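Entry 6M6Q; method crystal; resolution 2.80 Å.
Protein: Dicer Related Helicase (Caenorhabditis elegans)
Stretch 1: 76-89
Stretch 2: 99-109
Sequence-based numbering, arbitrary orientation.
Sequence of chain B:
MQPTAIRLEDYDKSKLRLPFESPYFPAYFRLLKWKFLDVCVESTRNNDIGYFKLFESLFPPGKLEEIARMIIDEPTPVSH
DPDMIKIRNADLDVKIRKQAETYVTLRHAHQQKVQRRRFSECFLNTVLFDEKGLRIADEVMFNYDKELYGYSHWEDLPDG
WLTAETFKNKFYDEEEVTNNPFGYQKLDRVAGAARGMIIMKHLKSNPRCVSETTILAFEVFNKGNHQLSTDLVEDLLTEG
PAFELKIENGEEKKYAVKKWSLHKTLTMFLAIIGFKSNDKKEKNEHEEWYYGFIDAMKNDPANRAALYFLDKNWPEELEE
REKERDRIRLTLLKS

Stretch 1 76-89: TPVSHDPDMIKIRN
Stretch 2 (99-109) QAETYVTLRHA

Residues 99-109 form one continuous helix; residues 76-89 reach it through a 3-10 segment (78-80) and a short helix from Pro-82 to about Ile-87. The two helix axes run antiparallel (172°), 9.8 Å apart at closest approach, with CA-CA register Val-78/Thr-105 (6.5 Å) and Met-84/Val-104 (6.4 Å). The two stretches bury 637 Å² between them, both sides summed.

His-108 (chi1 t, chi2 -97°) is the most covered residue. Its ring face receives Val-78 (chi1 p): Val-78 CB lies 3.8 Å from the ring centroid and 12° off the normal, a CH-pi contact. Thr-76 O approaches the ring edge, 3.1 Å from His-108 CE1.

Glu-101 (m, t, chi3 -134°) starts sideways, but its carboxylate reaches Arg-88, whose NH1 donates to Glu-101 OE2 at 3.1 Å (143°) in a salt bridge. Glu-101 CG also packs, 3.7 Å from Met-84 SD.

The CA-to-CB bond of Val-104 (chi1 t) points toward stretch 76-89; Val-104 CG1 lies 3.9 Å from Met-84 CE (Met-84 t, p, p) and 3.6 Å from Asp-81 OD1. Asp-81 OD1 caps the helix, accepting from Met-84 N at 3.0 Å, while Asp-81 OD2 salt-bridges Arg-107 NH2 (3.1 Å). Asp-83 OD2 meets Arg-107 NH1 at 2.7 Å, so one guanidinium bridges two carboxylates, Asp-81 and Asp-83. Further along, Ile-87 CD1 (m, m) contacts Ala-100 CB at 3.7 Å.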

ATOM      1  N   THR B  76      25.095  10.801  13.693  1.00 67.49           N
ATOM      2  CA  THR B  76      25.848  11.926  14.325  1.00 72.75           C
ATOM      3  C   THR B  76      25.723  11.809  15.843  1.00 70.43           C
ATOM      4  O   THR B  76      24.685  11.405  16.349  1.00 69.83           O
ATOM      5  CB  THR B  76      25.365  13.302  13.843  1.00 80.43           C
ATOM      6  OG1 THR B  76      23.976  13.447  14.153  1.00 91.21           O
ATOM      7  CG2 THR B  76      25.605  13.519  12.363  1.00 75.86           C
ATOM      8  N   PRO B  77      26.780  12.121  16.622  1.00 71.97           N
ATOM      9  CA  PRO B  77      26.717  11.977  18.078  1.00 69.54           C
ATOM     10  C   PRO B  77      25.662  12.916  18.689  1.00 72.18           C
ATOM     11  O   PRO B  77      25.583  14.092  18.287  1.00 87.48           O
ATOM     12  CB  PRO B  77      28.128  12.341  18.583  1.00 70.70           C
ATOM     13  CG  PRO B  77      29.004  12.382  17.317  1.00 74.75           C
ATOM     14  CD  PRO B  77      28.063  12.672  16.161  1.00 70.53           C
ATOM     15  N   VAL B  78      24.878  12.397  19.632  1.00 67.97           N
ATOM     16  CA  VAL B  78      23.794  13.144  20.343  1.00 67.62           C
ATOM     17  C   VAL B  78      24.412  14.282  21.192  1.00 67.70           C
ATOM     18  O   VAL B  78      23.672  15.246  21.526  1.00 56.76           O
ATOM     19  CB  VAL B  78      22.937  12.174  21.181  1.00 69.95           C
ATOM     20  CG1 VAL B  78      23.765  11.465  22.258  1.00 69.29           C
ATOM     21  CG2 VAL B  78      21.713  12.861  21.785  1.00 65.91           C
ATOM     22  N   SER B  79      25.725  14.223  21.471  1.00 67.98           N
ATOM     23  CA  SER B  79      26.478  15.291  22.193  1.00 65.19           C
ATOM     24  C   SER B  79      26.583  16.547  21.329  1.00 59.76           C
ATOM     25  O   SER B  79      26.798  17.607  21.900  1.00 63.06           O
ATOM     26  CB  SER B  79      27.832  14.823  22.638  1.00 66.33           C
ATOM     27  OG  SER B  79      28.346  13.838  21.761  1.00 76.21           O
ATOM     28  N   HIS B  80      26.396  16.431  20.013  1.00 60.05           N
ATOM     29  CA  HIS B  80      26.447  17.573  19.063  1.00 61.26           C
ATOM     30  C   HIS B  80      25.032  18.075  18.750  1.00 59.44           C
ATOM     31  O   HIS B  80      24.919  18.999  17.939  1.00 66.74           O
ATOM     32  CB  HIS B  80      27.206  17.209  17.775  1.00 67.03           C
ATOM     33  CG  HIS B  80      28.657  16.902  17.969  1.00 76.16           C
ATOM     34  ND1 HIS B  80      29.483  17.651  18.800  1.00 94.51           N
ATOM     35  CD2 HIS B  80      29.431  15.928  17.451  1.00 75.79           C
ATOM     36  CE1 HIS B  80      30.695  17.129  18.797  1.00 88.57           C
ATOM     37  NE2 HIS B  80      30.690  16.078  17.974  1.00 86.52           N
ATOM     38  N   ASP B  81      23.997  17.543  19.397  1.00 54.20           N
ATOM     39  CA  ASP B  81      22.599  17.990  19.149  1.00 57.37           C
ATOM     40  C   ASP B  81      22.425  19.402  19.709  1.00 66.18           C
ATOM     41  O   ASP B  81      22.808  19.670  20.840  1.00 68.23           O
ATOM     42  CB  ASP B  81      21.593  17.013  19.742  1.00 58.44           C
ATOM     43  CG  ASP B  81      20.158  17.467  19.586  1.00 61.88           C
ATOM     44  OD1 ASP B  81      19.683  18.169  20.476  1.00 67.16           O
ATOM     45  OD2 ASP B  81      19.569  17.180  18.531  1.00 78.94           O
ATOM     46  N   PRO B  82      21.835  20.358  18.950  1.00 72.35           N
ATOM     47  CA  PRO B  82      21.701  21.735  19.432  1.00 70.03           C
ATOM     48  C   PRO B  82      20.911  21.865  20.752  1.00 71.87           C
ATOM     49  O   PRO B  82      21.305  22.662  21.577  1.00 81.21           O
ATOM     50  CB  PRO B  82      20.960  22.451  18.296  1.00 67.85           C
ATOM     51  CG  PRO B  82      21.255  21.609  17.076  1.00 73.16           C
ATOM     52  CD  PRO B  82      21.316  20.186  17.588  1.00 68.21           C
ATOM     53  N   ASP B  83      19.830  21.095  20.919  1.00 61.95           N
ATOM     54  CA  ASP B  83      19.003  21.117  22.151  1.00 59.51           C
ATOM     55  C   ASP B  83      19.791  20.477  23.306  1.00 58.19           C
ATOM     56  O   ASP B  83      19.805  21.083  24.376  1.00 55.05           O
ATOM     57  CB  ASP B  83      17.657  20.445  21.943  1.00 62.63           C
ATOM     58  CG  ASP B  83      16.783  21.181  20.957  1.00 65.01           C
ATOM     59  OD1 ASP B  83      16.377  22.300  21.274  1.00 65.97           O
ATOM     60  OD2 ASP B  83      16.513  20.618  19.877  1.00 73.66           O
ATOM     61  N   MET B  84      20.487  19.351  23.075  1.00 49.50           N
ATOM     62  CA  MET B  84      21.360  18.716  24.099  1.00 49.07           C
ATOM     63  C   MET B  84      22.349  19.751  24.636  1.00 54.47           C
ATOM     64  O   MET B  84      22.483  19.840  25.883  1.00 62.03           O
ATOM     65  CB  MET B  84      22.145  17.524  23.548  1.00 49.18           C
ATOM     66  CG  MET B  84      22.945  16.751  24.616  1.00 49.01           C
ATOM     67  SD  MET B  84      21.905  16.198  26.015  1.00 53.21           S
ATOM     68  CE  MET B  84      21.333  14.608  25.431  1.00 55.72           C
ATOM     69  N   ILE B  85      23.016  20.491  23.745  1.00 54.33           N
ATOM     70  CA  ILE B  85      24.073  21.469  24.127  1.00 59.90           C
ATOM     71  C   ILE B  85      23.422  22.568  24.960  1.00 59.21           C
ATOM     72  O   ILE B  85      24.039  22.969  25.979  1.00 62.94           O
ATOM     73  CB  ILE B  85      24.810  22.029  22.889  1.00 70.74           C
ATOM     74  CG1 ILE B  85      25.649  20.943  22.204  1.00 69.34           C
ATOM     75  CG2 ILE B  85      25.656  23.260  23.243  1.00 66.17           C
ATOM     76  CD1 ILE B  85      25.896  21.201  20.739  1.00 66.62           C
ATOM     77  N   LYS B  86      22.186  22.961  24.617  1.00 54.01           N
ATOM     78  CA  LYS B  86      21.461  24.063  25.319  1.00 59.69           C
ATOM     79  C   LYS B  86      21.085  23.607  26.739  1.00 57.19           C
ATOM     80  O   LYS B  86      21.274  24.395  27.672  1.00 58.77           O
ATOM     81  CB  LYS B  86      20.227  24.504  24.533  1.00 57.61           C
ATOM     82  CG  LYS B  86      20.501  25.447  23.376  1.00 55.98           C
ATOM     83  CD  LYS B  86      19.258  25.770  22.615  1.00 60.42           C
ATOM     84  CE  LYS B  86      19.523  26.316  21.235  1.00 66.26           C
ATOM     85  NZ  LYS B  86      18.267  26.383  20.453  1.00 69.99           N
ATOM     86  N   ILE B  87      20.616  22.364  26.888  1.00 52.82           N
ATOM     87  CA  ILE B  87      20.229  21.763  28.196  1.00 55.05           C
ATOM     88  C   ILE B  87      21.460  21.804  29.119  1.00 52.01           C
ATOM     89  O   ILE B  87      21.323  22.280  30.251  1.00 46.89           O
ATOM     90  CB  ILE B  87      19.668  20.325  28.010  1.00 58.32           C
ATOM     91  CG1 ILE B  87      18.384  20.289  27.152  1.00 61.08           C
ATOM     92  CG2 ILE B  87      19.473  19.628  29.352  1.00 55.31           C
ATOM     93  CD1 ILE B  87      17.103  20.711  27.860  1.00 60.23           C
ATOM     94  N   ARG B  88      22.623  21.364  28.630  1.00 50.54           N
ATOM     95  CA  ARG B  88      23.856  21.164  29.452  1.00 55.23           C
ATOM     96  C   ARG B  88      24.467  22.527  29.813  1.00 55.18           C
ATOM     97  O   ARG B  88      25.401  22.554  30.637  1.00 49.46           O
ATOM     98  CB  ARG B  88      24.879  20.280  28.725  1.00 54.40           C
ATOM     99  CG  ARG B  88      24.390  18.868  28.439  1.00 65.35           C
ATOM    100  CD  ARG B  88      25.354  17.788  28.871  1.00 78.08           C
ATOM    101  NE  ARG B  88      26.144  17.303  27.749  1.00 92.43           N
ATOM    102  CZ  ARG B  88      25.968  16.133  27.128  1.00102.09           C
ATOM    103  NH1 ARG B  88      25.033  15.285  27.527  1.00 94.26           N
ATOM    104  NH2 ARG B  88      26.751  15.807  26.117  1.00112.64           N
ATOM    105  N   ASN B  89      23.967  23.612  29.217  1.00 55.62           N
ATOM    106  CA  ASN B  89      24.464  24.995  29.451  1.00 60.53           C
ATOM    107  C   ASN B  89      23.421  25.818  30.236  1.00 62.41           C
ATOM    108  O   ASN B  89      23.740  26.941  30.583  1.00 76.51           O
ATOM    109  CB  ASN B  89      24.840  25.687  28.124  1.00 59.13           C
ATOM    110  CG  ASN B  89      26.244  25.348  27.647  1.00 59.99           C
ATOM    111  OD1 ASN B  89      27.227  25.709  28.294  1.00 54.36           O
ATOM    112  ND2 ASN B  89      26.355  24.677  26.504  1.00 60.56           N
ATOM    113  N   GLN B  99      16.525  14.217  33.201  1.00 60.98           N
ATOM    114  CA  GLN B  99      15.225  13.845  32.558  1.00 58.30           C
ATOM    115  C   GLN B  99      15.214  14.437  31.132  1.00 56.27           C
ATOM    116  O   GLN B  99      14.932  13.695  30.173  1.00 59.80           O
ATOM    117  CB  GLN B  99      13.992  14.315  33.368  1.00 55.01           C
ATOM    118  CG  GLN B  99      13.747  13.558  34.694  1.00 62.16           C
ATOM    119  CD  GLN B  99      12.480  13.968  35.444  1.00 65.11           C
ATOM    120  OE1 GLN B  99      11.431  13.333  35.330  1.00 75.00           O
ATOM    121  NE2 GLN B  99      12.565  15.024  36.243  1.00 53.88           N
ATOM    122  N   ALA B 100      15.541  15.716  31.003  1.00 51.74           N
ATOM    123  CA  ALA B 100      15.565  16.444  29.721  1.00 52.97           C
ATOM    124  C   ALA B 100      16.525  15.733  28.762  1.00 51.14           C
ATOM    125  O   ALA B 100      16.167  15.537  27.618  1.00 51.30           O
ATOM    126  CB  ALA B 100      15.969  17.877  29.963  1.00 51.88           C
ATOM    127  N   GLU B 101      17.710  15.379  29.247  1.00 55.34           N
ATOM    128  CA  GLU B 101      18.789  14.768  28.445  1.00 56.44           C
ATOM    129  C   GLU B 101      18.282  13.440  27.874  1.00 62.82           C
ATOM    130  O   GLU B 101      18.602  13.143  26.713  1.00 71.36           O
ATOM    131  CB  GLU B 101      20.057  14.569  29.287  1.00 56.33           C
ATOM    132  CG  GLU B 101      20.875  15.846  29.504  1.00 57.51           C
ATOM    133  CD  GLU B 101      22.254  15.625  30.130  1.00 60.73           C
ATOM    134  OE1 GLU B 101      22.609  16.373  31.062  1.00 60.40           O
ATOM    135  OE2 GLU B 101      22.961  14.685  29.701  1.00 61.07           O
ATOM    136  N   THR B 102      17.527  12.661  28.650  1.00 69.78           N
ATOM    137  CA  THR B 102      17.055  11.315  28.218  1.00 75.82           C
ATOM    138  C   THR B 102      16.003  11.502  27.124  1.00 64.51           C
ATOM    139  O   THR B 102      16.042  10.750  26.150  1.00 61.49           O
ATOM    140  CB  THR B 102      16.543  10.453  29.384  1.00 70.87           C
ATOM    141  OG1 THR B 102      15.563  11.210  30.082  1.00 83.42           O
ATOM    142  CG2 THR B 102      17.634  10.027  30.341  1.00 68.38           C
ATOM    143  N   TYR B 103      15.188  12.547  27.227  1.00 59.40           N
ATOM    144  CA  TYR B 103      14.130  12.860  26.243  1.00 65.16           C
ATOM    145  C   TYR B 103      14.782  13.278  24.921  1.00 66.02           C
ATOM    146  O   TYR B 103      14.312  12.854  23.861  1.00 70.28           O
ATOM    147  CB  TYR B 103      13.168  13.924  26.761  1.00 69.66           C
ATOM    148  CG  TYR B 103      11.911  14.005  25.936  1.00 91.00           C
ATOM    149  CD1 TYR B 103      10.902  13.058  26.078  1.00 96.38           C
ATOM    150  CD2 TYR B 103      11.784  14.937  24.913  1.00 92.21           C
ATOM    151  CE1 TYR B 103       9.753  13.102  25.296  1.00 86.87           C
ATOM    152  CE2 TYR B 103      10.647  14.986  24.116  1.00 86.44           C
ATOM    153  CZ  TYR B 103       9.624  14.075  24.318  1.00 84.95           C
ATOM    154  OH  TYR B 103       8.504  14.127  23.546  1.00101.40           O
ATOM    155  N   VAL B 104      15.867  14.044  24.983  1.00 60.63           N
ATOM    156  CA  VAL B 104      16.646  14.457  23.779  1.00 57.29           C
ATOM    157  C   VAL B 104      17.353  13.216  23.170  1.00 59.11           C
ATOM    158  O   VAL B 104      17.285  13.049  21.958  1.00 58.05           O
ATOM    159  CB  VAL B 104      17.611  15.602  24.130  1.00 52.66           C
ATOM    160  CG1 VAL B 104      18.609  15.899  23.023  1.00 55.40           C
ATOM    161  CG2 VAL B 104      16.835  16.850  24.478  1.00 54.03           C
ATOM    162  N   THR B 105      17.901  12.321  23.989  1.00 57.38           N
ATOM    163  CA  THR B 105      18.550  11.061  23.541  1.00 55.02           C
ATOM    164  C   THR B 105      17.532  10.141  22.848  1.00 55.89           C
ATOM    165  O   THR B 105      17.863   9.613  21.760  1.00 53.87           O
ATOM    166  CB  THR B 105      19.251  10.371  24.706  1.00 54.04           C
ATOM    167  OG1 THR B 105      20.126  11.350  25.256  1.00 63.97           O
ATOM    168  CG2 THR B 105      20.049   9.156  24.287  1.00 52.40           C
ATOM    169  N   LEU B 106      16.346   9.957  23.429  1.00 56.16           N
ATOM    170  CA  LEU B 106      15.261   9.119  22.834  1.00 56.11           C
ATOM    171  C   LEU B 106      14.788   9.742  21.521  1.00 58.12           C
ATOM    172  O   LEU B 106      14.677   9.008  20.557  1.00 72.92           O
ATOM    173  CB  LEU B 106      14.088   8.977  23.808  1.00 59.78           C
ATOM    174  CG  LEU B 106      14.353   8.124  25.046  1.00 66.62           C
ATOM    175  CD1 LEU B 106      13.309   8.398  26.121  1.00 71.27           C
ATOM    176  CD2 LEU B 106      14.403   6.642  24.700  1.00 63.46           C
ATOM    177  N   ARG B 107      14.547  11.053  21.485  1.00 55.12           N
ATOM    178  CA  ARG B 107      14.110  11.779  20.258  1.00 55.98           C
ATOM    179  C   ARG B 107      15.165  11.566  19.156  1.00 54.12           C
ATOM    180  O   ARG B 107      14.802  11.416  17.997  1.00 53.49           O
ATOM    181  CB  ARG B 107      13.918  13.270  20.579  1.00 66.81           C
ATOM    182  CG  ARG B 107      13.267  14.100  19.476  1.00 77.14           C
ATOM    183  CD  ARG B 107      14.240  14.961  18.665  1.00 77.47           C
ATOM    184  NE  ARG B 107      14.641  16.202  19.331  1.00 84.60           N
ATOM    185  CZ  ARG B 107      15.737  16.906  19.027  1.00 87.11           C
ATOM    186  NH1 ARG B 107      16.029  18.014  19.688  1.00 72.02           N
ATOM    187  NH2 ARG B 107      16.552  16.487  18.073  1.00104.65           N
ATOM    188  N   HIS B 108      16.432  11.550  19.539  1.00 55.26           N
ATOM    189  CA  HIS B 108      17.579  11.495  18.613  1.00 55.51           C
ATOM    190  C   HIS B 108      17.590  10.133  17.927  1.00 56.49           C
ATOM    191  O   HIS B 108      17.822  10.084  16.704  1.00 63.21           O
ATOM    192  CB  HIS B 108      18.868  11.794  19.371  1.00 54.05           C
ATOM    193  CG  HIS B 108      20.089  11.751  18.531  1.00 51.65           C
ATOM    194  ND1 HIS B 108      20.911  10.626  18.465  1.00 52.80           N
ATOM    195  CD2 HIS B 108      20.651  12.686  17.746  1.00 47.60           C
ATOM    196  CE1 HIS B 108      21.915  10.873  17.656  1.00 53.74           C
ATOM    197  NE2 HIS B 108      21.773  12.131  17.191  1.00 53.94           N
ATOM    198  N   ALA B 109      17.387   9.063  18.691  1.00 55.50           N
ATOM    199  CA  ALA B 109      17.389   7.673  18.183  1.00 52.15           C
ATOM    200  C   ALA B 109      16.181   7.499  17.270  1.00 54.86           C
ATOM    201  O   ALA B 109      16.337   6.978  16.168  1.00 51.61           O
ATOM    202  CB  ALA B 109      17.365   6.692  19.322  1.00 47.98           C
TER